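Local coordinates for protein putative phosphatase (Bacteroides thetaiotaomicron, PDB 3KYA) that is a putative phosphatase of unestablished function that binds zinc ions and joins an IPT/TIG domain to a probable six-bladed beta-propeller, at residues K16-S21 with N89-T94; F41-S46 with V62-V67; S139-L144 with N373-V378; D397-C402 with F443-G448. All blocks are in the same frame, centred on the assembly; numbering follows the deposited sequence. Where two conformers were deposited one is given.

Contact 1: K16-S21 with N89-T94; sequences KPVAIS and NAVTTT
Val18, Val91 and Thr93 carry the apolar part of this contact, with Ile20 at one end. The two methyls of Val18 divide the work. CG2, which sits beside its own backbone N, meets CG1 of Val91 at 3.7 Å, while CG1, anti to that N (chi1 170°), packs on CG2 of Thr93 at 3.8 Å. The Thr93 methyl is shared, because Ile20 CG1 reaches the same CG2 from further along the strand, at 4.0 Å. Thr93 is turned with OG1 anti to its backbone N (chi1 -167°), which puts CG2 in the crowded position between N and the carbonyl carbon. Its CB comes within 3.2 Å of Val18 O.

Both segments belong to the IPT/TIG domain, an immunoglobulin-like beta fold of the E-set clan. Strand 91-94 is an outermost strand of a long curled sheet and strand 19-28 lies near its far end, so the contact brings two strands that are far apart in the order of the sheet close together, with water between their backbones. Phe41 and Val84 also pack on Val18, which is buried although most of its neighbours here are not.

The polar part runs through water, with no clear direct hydrogen bond from one segment to the other. One water takes the N-H of Val18 and donates to Thr92 O, 3.1 Å away. A second accepts from Ile20 N and lies 2.8 Å from Thr93 OG1. A third donates to Val18 O at 2.7 Å and is only weakly bonded to Thr93 OG1.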
loop_
_atom_site.group_PDB
_atom_site.type_symbol
_atom_site.label_atom_id
_atom_site.label_comp_id
_atom_site.label_asym_id
_atom_site.label_seq_id
_atom_site.Cartn_x
_atom_site.Cartn_y
_atom_site.Cartn_z
ATOM N N LYS A 16 -0.229 -38.932 29.372
ATOM C CA LYS A 16 -0.300 -37.604 29.971
ATOM C C LYS A 16 -1.210 -36.689 29.171
ATOM O O LYS A 16 -1.318 -36.827 27.948
ATOM C CB LYS A 16 1.093 -36.973 30.033
ATOM C CG LYS A 16 2.100 -37.686 30.938
ATOM C CD LYS A 16 1.655 -37.647 32.401
ATOM C CE LYS A 16 2.779 -38.013 33.361
ATOM N NZ LYS A 16 3.262 -39.406 33.196
ATOM N N PRO A 17 -1.851 -35.721 29.850
ATOM C CA PRO A 17 -2.714 -34.808 29.119
ATOM C C PRO A 17 -1.937 -33.934 28.139
ATOM O O PRO A 17 -0.711 -33.833 28.223
ATOM C CB PRO A 17 -3.330 -33.935 30.224
ATOM C CG PRO A 17 -2.425 -34.076 31.396
ATOM C CD PRO A 17 -1.848 -35.448 31.303
ATOM N N VAL A 18 -2.662 -33.359 27.190
ATOM C CA VAL A 18 -2.117 -32.379 26.275
ATOM C C VAL A 18 -2.668 -31.073 26.822
ATOM O O VAL A 18 -3.832 -31.013 27.243
ATOM C CB VAL A 18 -2.568 -32.598 24.826
ATOM C CG1 VAL A 18 -2.161 -31.412 23.954
ATOM C CG2 VAL A 18 -1.987 -33.885 24.283
ATOM N N ALA A 19 -1.842 -30.033 26.847
ATOM C CA ALA A 19 -2.271 -28.744 27.365
ATOM C C ALA A 19 -1.926 -27.615 26.414
ATOM O O ALA A 19 -0.925 -27.684 25.720
ATOM C CB ALA A 19 -1.621 -28.488 28.740
ATOM N N ILE A 20 -2.796 -26.603 26.368
ATOM C CA ILE A 20 -2.550 -25.357 25.658
ATOM C C ILE A 20 -2.508 -24.268 26.732
ATOM O O ILE A 20 -3.494 -24.079 27.447
ATOM C CB ILE A 20 -3.645 -25.033 24.642
ATOM C CG1 ILE A 20 -3.605 -26.063 23.504
ATOM C CG2 ILE A 20 -3.475 -23.601 24.127
ATOM C CD1 ILE A 20 -4.740 -25.908 22.493
ATOM N N SER A 21 -1.386 -23.557 26.834
ATOM C CA SER A 21 -1.216 -22.522 27.862
ATOM C C SER A 21 -1.371 -21.095 27.353
ATOM O O SER A 21 -1.690 -20.197 28.131
ATOM C CB SER A 21 0.174 -22.655 28.488
ATOM O OG SER A 21 1.165 -22.515 27.485
ATOM N N ASN A 89 -4.198 -44.103 21.276
ATOM C CA ASN A 89 -3.247 -43.123 21.818
ATOM C C ASN A 89 -3.605 -41.646 21.580
ATOM O O ASN A 89 -2.812 -40.767 21.917
ATOM C CB ASN A 89 -1.855 -43.384 21.235
ATOM C CG ASN A 89 -1.306 -44.732 21.629
ATOM O OD1 ASN A 89 -1.821 -45.375 22.529
ATOM N ND2 ASN A 89 -0.244 -45.159 20.963
ATOM N N ALA A 90 -4.778 -41.371 21.009
ATOM C CA ALA A 90 -5.166 -39.993 20.698
ATOM C C ALA A 90 -5.597 -39.261 21.974
ATOM O O ALA A 90 -6.357 -39.811 22.768
ATOM C CB ALA A 90 -6.277 -39.965 19.657
ATOM N N VAL A 91 -5.070 -38.048 22.170
ATOM C CA VAL A 91 -5.384 -37.205 23.325
ATOM C C VAL A 91 -5.783 -35.831 22.790
ATOM O O VAL A 91 -5.092 -35.276 21.932
ATOM C CB VAL A 91 -4.192 -37.115 24.323
ATOM C CG1 VAL A 91 -4.543 -36.244 25.538
ATOM C CG2 VAL A 91 -3.789 -38.505 24.790
ATOM N N THR A 92 -6.913 -35.310 23.273
ATOM C CA THR A 92 -7.453 -34.026 22.816
ATOM C C THR A 92 -7.624 -33.024 23.948
ATOM O O THR A 92 -7.942 -33.399 25.065
ATOM C CB THR A 92 -8.838 -34.211 22.154
ATOM O OG1 THR A 92 -8.725 -35.094 21.035
ATOM C CG2 THR A 92 -9.406 -32.886 21.669
ATOM N N THR A 93 -7.380 -31.750 23.652
ATOM C CA THR A 93 -7.616 -30.682 24.609
ATOM C C THR A 93 -8.161 -29.486 23.858
ATOM O O THR A 93 -8.002 -29.385 22.642
ATOM C CB THR A 93 -6.346 -30.267 25.384
ATOM O OG1 THR A 93 -6.714 -29.443 26.505
ATOM C CG2 THR A 93 -5.370 -29.511 24.490
ATOM N N THR A 94 -8.820 -28.591 24.585
ATOM C CA THR A 94 -9.365 -27.370 24.001
ATOM C C THR A 94 -8.850 -26.207 24.829
ATOM O O THR A 94 -8.886 -26.271 26.065
ATOM C CB THR A 94 -10.902 -27.375 23.998
ATOM O OG1 THR A 94 -11.367 -28.470 23.203
ATOM C CG2 THR A 94 -11.467 -26.076 23.416
HETATM O O HOH W 1 -5.457 -30.628 29.373
HETATM O O HOH W 2 -5.765 -33.563 27.329
HETATM O O HOH W 3 -5.466 -27.071 27.466
#

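Contact 2: F41-S46 with V62-V67; sequences FGTDVS and VKSTYV. With ZN (zinc ion), chain B.
Phe41 packs its side chain against the hairpin segment 62-67. Its CB starts the contact, with Ser64 O 3.4 Å away and Val62 CG1 also touching it. At CG the ring comes under Val67, whose CG2 stands over one face, off-centre toward the rim, in a CH-pi contact 3.9 Å from the ring centroid. The same methyl touches CD2 at 3.5 Å. Further out, CE2 lies against the peptide joining Thr65 to Tyr66, and Tyr66 N approaches the ring edge in its plane. With Phe41 CG anti to its own carbonyl carbon (chi1 -61°), that atom comes within reach of Val67 CG2. The far end of the ring, CZ, reaches Ala19 in the neighbouring strand 19-28.

The turn is the tight link of a beta-hairpin in the Ig-like IPT/TIG domain, between strands 55-62 and 66-70. Ser64, with positive phi, is the middle residue of a classic gamma turn closed by Thr65 N to Lys63 O, and the loop 41-46 grips its outside. Phe41 N donates to Ser64 O at 3.1 Å, in the carbonyl plane and on a lone pair. Ser64 N donates back to Gly42 O, though that bond is so short that its detail is doubtful; residues 62-64 were modelled in two conformers.

Beyond Gly42 the loop turns over Val62, whose CG2 packs on CG2 of Val45 at 3.9 Å. Asp44 points away from the hairpin, and its OD1 binds a zinc ion at 1.9 Å, with OD2 3.5 Å from the metal.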
loop_
_atom_site.group_PDB
_atom_site.type_symbol
_atom_site.label_atom_id
_atom_site.label_comp_id
_atom_site.label_asym_id
_atom_site.label_seq_id
_atom_site.Cartn_x
_atom_site.Cartn_y
_atom_site.Cartn_z
ATOM N N PHE A 41 2.952 -32.027 22.834
ATOM C CA PHE A 41 2.572 -31.989 21.422
ATOM C C PHE A 41 3.394 -32.941 20.560
ATOM O O PHE A 41 3.020 -33.228 19.410
ATOM C CB PHE A 41 2.736 -30.588 20.825
ATOM C CG PHE A 41 1.900 -29.520 21.472
ATOM C CD1 PHE A 41 0.573 -29.751 21.825
ATOM C CD2 PHE A 41 2.404 -28.242 21.609
ATOM C CE1 PHE A 41 -0.194 -28.747 22.388
ATOM C CE2 PHE A 41 1.632 -27.231 22.152
ATOM C CZ PHE A 41 0.326 -27.493 22.538
ATOM N N GLY A 42 4.510 -33.432 21.087
ATOM C CA GLY A 42 5.380 -34.292 20.290
ATOM C C GLY A 42 6.129 -33.454 19.255
ATOM O O GLY A 42 6.055 -32.229 19.272
ATOM N N THR A 43 6.846 -34.120 18.351
ATOM C CA THR A 43 7.676 -33.431 17.354
ATOM C C THR A 43 7.307 -33.713 15.883
ATOM O O THR A 43 8.064 -33.357 14.973
ATOM C CB THR A 43 9.149 -33.816 17.553
ATOM O OG1 THR A 43 9.297 -35.242 17.420
ATOM C CG2 THR A 43 9.660 -33.375 18.934
ATOM N N ASP A 44 6.144 -34.320 15.656
ATOM C CA ASP A 44 5.681 -34.687 14.310
ATOM C C ASP A 44 4.353 -34.054 13.889
ATOM O O ASP A 44 3.318 -34.296 14.510
ATOM C CB ASP A 44 5.540 -36.209 14.211
ATOM C CG ASP A 44 6.889 -36.916 14.096
ATOM O OD1 ASP A 44 7.706 -36.483 13.261
ATOM O OD2 ASP A 44 7.128 -37.916 14.812
ATOM N N VAL A 45 4.400 -33.279 12.807
ATOM C CA VAL A 45 3.215 -32.713 12.188
ATOM C C VAL A 45 2.181 -33.803 11.841
ATOM O O VAL A 45 0.979 -33.598 11.997
ATOM C CB VAL A 45 3.590 -31.932 10.910
ATOM C CG1 VAL A 45 2.332 -31.536 10.140
ATOM C CG2 VAL A 45 4.394 -30.691 11.274
ATOM N N SER A 46 2.652 -34.973 11.414
ATOM C CA SER A 46 1.754 -36.075 11.029
ATOM C C SER A 46 0.877 -36.595 12.171
ATOM O O SER A 46 -0.159 -37.210 11.919
ATOM C CB SER A 46 2.541 -37.237 10.387
ATOM O OG SER A 46 3.300 -37.974 11.336
ATOM N N VAL A 62 5.575 -28.590 14.477
ATOM C CA VAL A 62 5.239 -29.077 15.818
ATOM C C VAL A 62 6.530 -29.371 16.562
ATOM O O VAL A 62 7.340 -30.175 16.071
ATOM C CB VAL A 62 4.417 -30.390 15.736
ATOM C CG1 VAL A 62 4.100 -30.947 17.134
ATOM C CG2 VAL A 62 3.140 -30.177 14.940
ATOM N N LYS A 63 6.735 -28.748 17.724
ATOM C CA LYS A 63 7.982 -28.943 18.480
ATOM C C LYS A 63 7.825 -29.083 20.004
ATOM O O LYS A 63 8.407 -28.314 20.770
ATOM C CB LYS A 63 8.963 -27.810 18.161
ATOM C CG LYS A 63 9.558 -27.872 16.755
ATOM C CD LYS A 63 10.399 -29.147 16.554
ATOM C CE LYS A 63 11.061 -29.212 15.162
ATOM N NZ LYS A 63 10.093 -29.419 14.052
ATOM N N SER A 64 7.017 -30.051 20.427
ATOM C CA SER A 64 6.898 -30.418 21.848
ATOM C C SER A 64 6.082 -29.450 22.706
ATOM O O SER A 64 5.034 -29.825 23.246
ATOM C CB SER A 64 8.304 -30.589 22.435
ATOM O OG SER A 64 9.120 -31.355 21.555
ATOM N N THR A 65 6.567 -28.221 22.847
ATOM C CA THR A 65 5.858 -27.201 23.611
ATOM C C THR A 65 5.239 -26.094 22.779
ATOM O O THR A 65 4.693 -25.144 23.339
ATOM C CB THR A 65 6.797 -26.579 24.657
ATOM O OG1 THR A 65 7.954 -26.048 24.000
ATOM C CG2 THR A 65 7.198 -27.621 25.647
ATOM N N TYR A 66 5.305 -26.194 21.451
ATOM C CA TYR A 66 4.622 -25.218 20.606
ATOM C C TYR A 66 4.217 -25.820 19.260
ATOM O O TYR A 66 4.827 -26.780 18.793
ATOM C CB TYR A 66 5.460 -23.950 20.385
ATOM C CG TYR A 66 6.755 -24.114 19.611
ATOM C CD1 TYR A 66 6.763 -24.034 18.220
ATOM C CD2 TYR A 66 7.979 -24.273 20.269
ATOM C CE1 TYR A 66 7.940 -24.170 17.492
ATOM C CE2 TYR A 66 9.182 -24.399 19.534
ATOM C CZ TYR A 66 9.136 -24.342 18.139
ATOM O OH TYR A 66 10.281 -24.461 17.385
ATOM N N VAL A 67 3.157 -25.269 18.694
ATOM C CA VAL A 67 2.676 -25.644 17.372
ATOM C C VAL A 67 2.376 -24.389 16.586
ATOM O O VAL A 67 1.763 -23.454 17.111
ATOM C CB VAL A 67 1.380 -26.494 17.434
ATOM C CG1 VAL A 67 0.855 -26.799 16.018
ATOM C CG2 VAL A 67 1.623 -27.786 18.193
HETATM ZN ZN ZN B . 9.622 -36.269 13.082
HETATM O O HOH W 4 10.223 -32.194 14.330
#

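Contact 3: S139-L144 with N373-V378; sequences SDNGRL and NPCQGV
Arg143 and Gln376 face each other across two strands, 141-144 and 374-378, that run almost parallel, 9° apart. Their axes come no closer than 8.0 Å, too far for backbone pairing, and no main-chain hydrogen bond joins them. A side-chain amide makes the link instead. Gln376, with CG anti to its N (chi1 -163°) and the chain extended beyond, reaches the main chain of Leu144 and bonds it twice: Leu144 N donates almost straight to OE1 at 3.0 Å, and NE2 donates to Leu144 O at 2.9 Å, each on a lone pair.

Each is an edge strand of its sheet near the chain centre, consistent with the inner strands of two blades in a six-bladed beta-propeller. Strand 446-452, probably the inner strand of another blade, packs beside both, and its Leu449 N gives OE1 of Gln376 a second donor.

The Arg143 and Gln376 side chains run by one another in reverse senses, Arg143 CD 3.6 Å from Gln376 OE1. Cys375 CB lies over one face of the guanidinium, off-centre, 3.6 Å from NH2. The group is held from its own strand as well: NH1 donates to Asn141 OD1 at 2.8 Å and to Gly142 O at 3.0 Å, both near its plane, while NE is bonded to Gln314 OE1. An alanine in place of Arg143 would probably leave Gln314 OE1 and Asn141 OD1 without this donor and open a gap over Cys375 CB. Both Cys375 and Gln376 are backbone-bonded to Val396 in the next strand of their own sheet.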
loop_
_atom_site.group_PDB
_atom_site.type_symbol
_atom_site.label_atom_id
_atom_site.label_comp_id
_atom_site.label_asym_id
_atom_site.label_seq_id
_atom_site.Cartn_x
_atom_site.Cartn_y
_atom_site.Cartn_z
ATOM N N SER A 139 -26.661 -12.786 -19.407
ATOM C CA SER A 139 -25.561 -13.165 -20.312
ATOM C C SER A 139 -24.990 -12.081 -21.221
ATOM O O SER A 139 -23.872 -12.229 -21.732
ATOM C CB SER A 139 -25.994 -14.381 -21.139
ATOM O OG SER A 139 -27.125 -14.107 -21.941
ATOM N N ASP A 140 -25.727 -10.996 -21.411
ATOM C CA ASP A 140 -25.229 -9.879 -22.204
ATOM C C ASP A 140 -24.490 -8.915 -21.292
ATOM O O ASP A 140 -24.710 -8.918 -20.078
ATOM C CB ASP A 140 -26.383 -9.178 -22.890
ATOM C CG ASP A 140 -27.114 -10.092 -23.846
ATOM O OD1 ASP A 140 -26.465 -10.673 -24.754
ATOM O OD2 ASP A 140 -28.336 -10.231 -23.682
ATOM N N ASN A 141 -23.587 -8.120 -21.867
ATOM C CA ASN A 141 -22.841 -7.106 -21.112
ATOM C C ASN A 141 -23.838 -6.163 -20.426
ATOM O O ASN A 141 -24.728 -5.609 -21.085
ATOM C CB ASN A 141 -21.892 -6.377 -22.076
ATOM C CG ASN A 141 -20.926 -5.417 -21.384
ATOM O OD1 ASN A 141 -21.322 -4.589 -20.586
ATOM N ND2 ASN A 141 -19.643 -5.508 -21.747
ATOM N N GLY A 142 -23.707 -5.985 -19.109
ATOM C CA GLY A 142 -24.675 -5.171 -18.367
ATOM C C GLY A 142 -24.135 -4.123 -17.423
ATOM O O GLY A 142 -22.928 -4.049 -17.188
ATOM N N ARG A 143 -25.044 -3.269 -16.945
ATOM C CA ARG A 143 -24.753 -2.243 -15.947
ATOM C C ARG A 143 -25.831 -2.270 -14.866
ATOM O O ARG A 143 -26.996 -2.566 -15.131
ATOM C CB ARG A 143 -24.687 -0.851 -16.569
ATOM C CG ARG A 143 -23.543 -0.667 -17.561
ATOM C CD ARG A 143 -22.176 -0.742 -16.876
ATOM N NE ARG A 143 -21.109 -0.371 -17.796
ATOM C CZ ARG A 143 -20.600 -1.163 -18.738
ATOM N NH1 ARG A 143 -21.042 -2.403 -18.918
ATOM N NH2 ARG A 143 -19.627 -0.706 -19.511
ATOM N N LEU A 144 -25.432 -1.920 -13.657
ATOM C CA LEU A 144 -26.304 -1.954 -12.495
ATOM C C LEU A 144 -26.632 -0.576 -11.924
ATOM O O LEU A 144 -25.811 0.342 -11.984
ATOM C CB LEU A 144 -25.621 -2.787 -11.401
ATOM C CG LEU A 144 -25.378 -4.276 -11.645
ATOM C CD1 LEU A 144 -24.514 -4.870 -10.508
ATOM C CD2 LEU A 144 -26.693 -5.066 -11.785
ATOM N N ASN A 373 -10.447 -3.539 -21.045
ATOM C CA ASN A 373 -11.901 -3.315 -21.138
ATOM C C ASN A 373 -12.473 -2.921 -19.775
ATOM O O ASN A 373 -13.273 -3.673 -19.183
ATOM C CB ASN A 373 -12.688 -4.519 -21.712
ATOM C CG ASN A 373 -12.576 -4.655 -23.220
ATOM O OD1 ASN A 373 -13.547 -4.429 -23.944
ATOM N ND2 ASN A 373 -11.406 -5.036 -23.695
ATOM N N PRO A 374 -12.064 -1.751 -19.244
ATOM C CA PRO A 374 -12.597 -1.288 -17.961
ATOM C C PRO A 374 -14.066 -0.891 -18.115
ATOM O O PRO A 374 -14.410 -0.126 -19.035
ATOM C CB PRO A 374 -11.745 -0.063 -17.636
ATOM C CG PRO A 374 -11.298 0.449 -18.975
ATOM C CD PRO A 374 -11.137 -0.766 -19.842
ATOM N N CYS A 375 -14.916 -1.428 -17.243
ATOM C CA CYS A 375 -16.355 -1.168 -17.306
ATOM C C CYS A 375 -16.839 -0.370 -16.080
ATOM O O CYS A 375 -16.171 0.587 -15.679
ATOM C CB CYS A 375 -17.115 -2.483 -17.570
ATOM S SG CYS A 375 -16.767 -3.195 -19.235
ATOM N N GLN A 376 -17.948 -0.762 -15.458
ATOM C CA GLN A 376 -18.566 0.086 -14.446
ATOM C C GLN A 376 -17.696 0.319 -13.221
ATOM O O GLN A 376 -17.032 -0.593 -12.742
ATOM C CB GLN A 376 -19.924 -0.479 -14.013
ATOM C CG GLN A 376 -20.796 0.542 -13.272
ATOM C CD GLN A 376 -22.247 0.109 -13.172
ATOM O OE1 GLN A 376 -22.557 -1.071 -13.320
ATOM N NE2 GLN A 376 -23.146 1.070 -12.921
ATOM N N GLY A 377 -17.752 1.543 -12.708
ATOM C CA GLY A 377 -16.992 1.945 -11.544
ATOM C C GLY A 377 -17.838 2.681 -10.528
ATOM O O GLY A 377 -18.846 3.287 -10.876
ATOM N N VAL A 378 -17.399 2.643 -9.274
ATOM C CA VAL A 378 -18.087 3.300 -8.179
ATOM C C VAL A 378 -17.104 3.907 -7.187
ATOM O O VAL A 378 -15.989 3.419 -7.027
ATOM C CB VAL A 378 -19.003 2.298 -7.429
ATOM C CG1 VAL A 378 -20.070 1.779 -8.371
ATOM C CG2 VAL A 378 -18.187 1.143 -6.839
#

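Contact 4: D397-C402 with F443-G448; sequences DRLNFC and FRDVSG
Phe401 turns its ring edge to Asp445, whose OD1 lies near the ring plane 3.7 Å from CE1. Leu399 O sits over one face of that ring, toward the rim, and Trp430 meets Phe401 edge-to-face. The Phe443 ring is met at its own edge by Phe401 O, near its plane and 3.7 Å from CD2. The Arg398 guanidinium has Leu399 CG over one face and is turned 25° from the Asp445 carboxylate.

The contact joins two blades of a probable beta-propeller: the short 3-10 turn 398-400, linking strands 391-397 and 402-406, packs where the inner strand 446-452 begins. Ser447 and Gly448 there form a classic beta bulge opposite His461, and Ser447 OG takes the N-H of Gly142 in a third blade.

Arg398 makes the charged link, a salt bridge from NH1 to Asp445 OD2 at 3.0 Å, approached obliquely. CG is anti to the backbone N (chi1 -168°) and rests on Asp445 CB. NH2 has a weak hydrogen bond to Asn373 OD1. An alanine in place of Arg398 would probably leave the Asp445 carboxylate without its positive mate and free to turn. Leu399 CD2 also touches Asp445 OD2, at 3.3 Å.

Main chains approach through CA-H...O contacts, Asp445 CA to Arg398 O and Arg398 CA to Val446 O, the latter 3.3 Å. Val446 O is buried and has no hydrogen-bond partner in the model. Between Phe401 and Phe443 a water accepts from Phe443 N at 2.9 Å and lies 2.7 Å from Phe401 O.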
loop_
_atom_site.group_PDB
_atom_site.type_symbol
_atom_site.label_atom_id
_atom_site.label_comp_id
_atom_site.label_asym_id
_atom_site.label_seq_id
_atom_site.Cartn_x
_atom_site.Cartn_y
_atom_site.Cartn_z
ATOM N N ASP A 397 -12.814 -4.740 -14.251
ATOM C CA ASP A 397 -11.832 -4.786 -15.358
ATOM C C ASP A 397 -12.213 -6.045 -16.111
ATOM O O ASP A 397 -11.774 -7.142 -15.775
ATOM C CB ASP A 397 -10.441 -4.838 -14.757
ATOM C CG ASP A 397 -9.332 -4.668 -15.781
ATOM O OD1 ASP A 397 -9.630 -4.298 -16.945
ATOM O OD2 ASP A 397 -8.167 -4.896 -15.393
ATOM N N ARG A 398 -13.027 -5.874 -17.145
ATOM C CA ARG A 398 -13.758 -7.013 -17.739
ATOM C C ARG A 398 -12.935 -8.206 -18.175
ATOM O O ARG A 398 -13.220 -9.324 -17.743
ATOM C CB ARG A 398 -14.701 -6.569 -18.885
ATOM C CG ARG A 398 -15.669 -7.677 -19.293
ATOM C CD ARG A 398 -16.751 -7.250 -20.305
ATOM N NE ARG A 398 -16.161 -6.803 -21.562
ATOM C CZ ARG A 398 -15.813 -7.583 -22.583
ATOM N NH1 ARG A 398 -15.967 -8.903 -22.546
ATOM N NH2 ARG A 398 -15.288 -7.023 -23.670
ATOM N N LEU A 399 -11.920 -7.978 -19.010
ATOM C CA LEU A 399 -11.142 -9.085 -19.556
ATOM C C LEU A 399 -10.025 -9.559 -18.630
ATOM O O LEU A 399 -9.281 -10.474 -18.977
ATOM C CB LEU A 399 -10.628 -8.741 -20.968
ATOM C CG LEU A 399 -11.728 -8.707 -22.041
ATOM C CD1 LEU A 399 -11.174 -8.296 -23.411
ATOM C CD2 LEU A 399 -12.469 -10.058 -22.145
ATOM N N ASN A 400 -9.915 -8.934 -17.462
ATOM C CA ASN A 400 -8.993 -9.404 -16.423
ATOM C C ASN A 400 -9.742 -10.085 -15.266
ATOM O O ASN A 400 -9.132 -10.443 -14.269
ATOM C CB ASN A 400 -8.105 -8.272 -15.920
ATOM C CG ASN A 400 -7.100 -7.828 -16.958
ATOM O OD1 ASN A 400 -6.604 -8.647 -17.738
ATOM N ND2 ASN A 400 -6.799 -6.530 -16.987
ATOM N N PHE A 401 -11.058 -10.244 -15.405
ATOM C CA PHE A 401 -11.867 -11.025 -14.466
ATOM C C PHE A 401 -11.725 -10.620 -12.994
ATOM O O PHE A 401 -11.652 -11.481 -12.103
ATOM C CB PHE A 401 -11.501 -12.509 -14.614
ATOM C CG PHE A 401 -11.192 -12.936 -16.048
ATOM C CD1 PHE A 401 -12.161 -12.860 -17.044
ATOM C CD2 PHE A 401 -9.942 -13.440 -16.375
ATOM C CE1 PHE A 401 -11.878 -13.261 -18.350
ATOM C CE2 PHE A 401 -9.637 -13.847 -17.678
ATOM C CZ PHE A 401 -10.608 -13.768 -18.672
ATOM N N CYS A 402 -11.704 -9.319 -12.729
ATOM C CA CYS A 402 -11.537 -8.842 -11.362
ATOM C C CYS A 402 -12.074 -7.428 -11.124
ATOM O O CYS A 402 -12.419 -6.704 -12.060
ATOM C CB CYS A 402 -10.051 -8.895 -11.001
ATOM S SG CYS A 402 -9.002 -7.806 -12.009
ATOM N N PHE A 443 -13.937 -14.602 -10.896
ATOM C CA PHE A 443 -15.043 -14.159 -11.730
ATOM C C PHE A 443 -14.728 -14.551 -13.167
ATOM O O PHE A 443 -13.614 -15.015 -13.461
ATOM C CB PHE A 443 -15.186 -12.628 -11.707
ATOM C CG PHE A 443 -15.407 -12.014 -10.329
ATOM C CD1 PHE A 443 -16.687 -11.843 -9.819
ATOM C CD2 PHE A 443 -14.332 -11.518 -9.587
ATOM C CE1 PHE A 443 -16.889 -11.257 -8.554
ATOM C CE2 PHE A 443 -14.527 -10.918 -8.358
ATOM C CZ PHE A 443 -15.807 -10.793 -7.832
ATOM N N ARG A 444 -15.715 -14.416 -14.056
ATOM C CA ARG A 444 -15.469 -14.514 -15.498
ATOM C C ARG A 444 -15.598 -13.052 -15.949
ATOM O O ARG A 444 -15.345 -12.149 -15.136
ATOM C CB ARG A 444 -16.408 -15.506 -16.194
ATOM C CG ARG A 444 -16.285 -16.925 -15.618
ATOM C CD ARG A 444 -16.970 -17.987 -16.433
ATOM N NE ARG A 444 -16.289 -18.183 -17.709
ATOM C CZ ARG A 444 -16.469 -19.219 -18.515
ATOM N NH1 ARG A 444 -17.322 -20.185 -18.199
ATOM N NH2 ARG A 444 -15.787 -19.284 -19.645
ATOM N N ASP A 445 -15.947 -12.775 -17.207
ATOM C CA ASP A 445 -16.051 -11.366 -17.652
ATOM C C ASP A 445 -17.024 -10.559 -16.761
ATOM O O ASP A 445 -18.197 -10.914 -16.642
ATOM C CB ASP A 445 -16.506 -11.265 -19.110
ATOM C CG ASP A 445 -15.626 -12.050 -20.071
ATOM O OD1 ASP A 445 -15.331 -13.254 -19.804
ATOM O OD2 ASP A 445 -15.275 -11.464 -21.124
ATOM N N VAL A 446 -16.540 -9.470 -16.171
ATOM C CA VAL A 446 -17.331 -8.626 -15.254
ATOM C C VAL A 446 -17.591 -7.245 -15.858
ATOM O O VAL A 446 -16.659 -6.540 -16.232
ATOM C CB VAL A 446 -16.658 -8.512 -13.852
ATOM C CG1 VAL A 446 -16.954 -9.758 -13.014
ATOM C CG2 VAL A 446 -15.139 -8.257 -13.977
ATOM N N SER A 447 -18.863 -6.850 -15.905
ATOM C CA SER A 447 -19.285 -5.606 -16.580
ATOM C C SER A 447 -20.009 -4.568 -15.710
ATOM O O SER A 447 -19.919 -3.368 -15.981
ATOM C CB SER A 447 -20.193 -5.968 -17.776
ATOM O OG SER A 447 -21.328 -6.727 -17.352
ATOM N N GLY A 448 -20.733 -5.031 -14.696
ATOM C CA GLY A 448 -21.523 -4.166 -13.819
ATOM C C GLY A 448 -21.053 -4.190 -12.375
ATOM O O GLY A 448 -20.541 -5.214 -11.896
HETATM O O HOH W 5 -11.192 -14.050 -11.441
#

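In the fold
Contacts 1 and 2 belong to the IPT/TIG domain, far from the chain centre, while the centres of contacts 3 and 4 lie about 9 and 10 Å from it, in the probable propeller. The two pairs stand more than 40 Å apart between contact centres and are consecutive along the chain. Contact 2 is nested within the loop that contact 1 closes, and they share the Phe41 ring. Contact 1 is the surface one, bridged by water; contact 2 is partly buried, mixing a ring, backbone bonds and zinc. In contact 3, the buried one, a side-chain amide does the bonding; contact 4, partly buried, has a salt bridge. Contacts 3 and 4 also meet directly, Arg398 N pairing with Asn373 O.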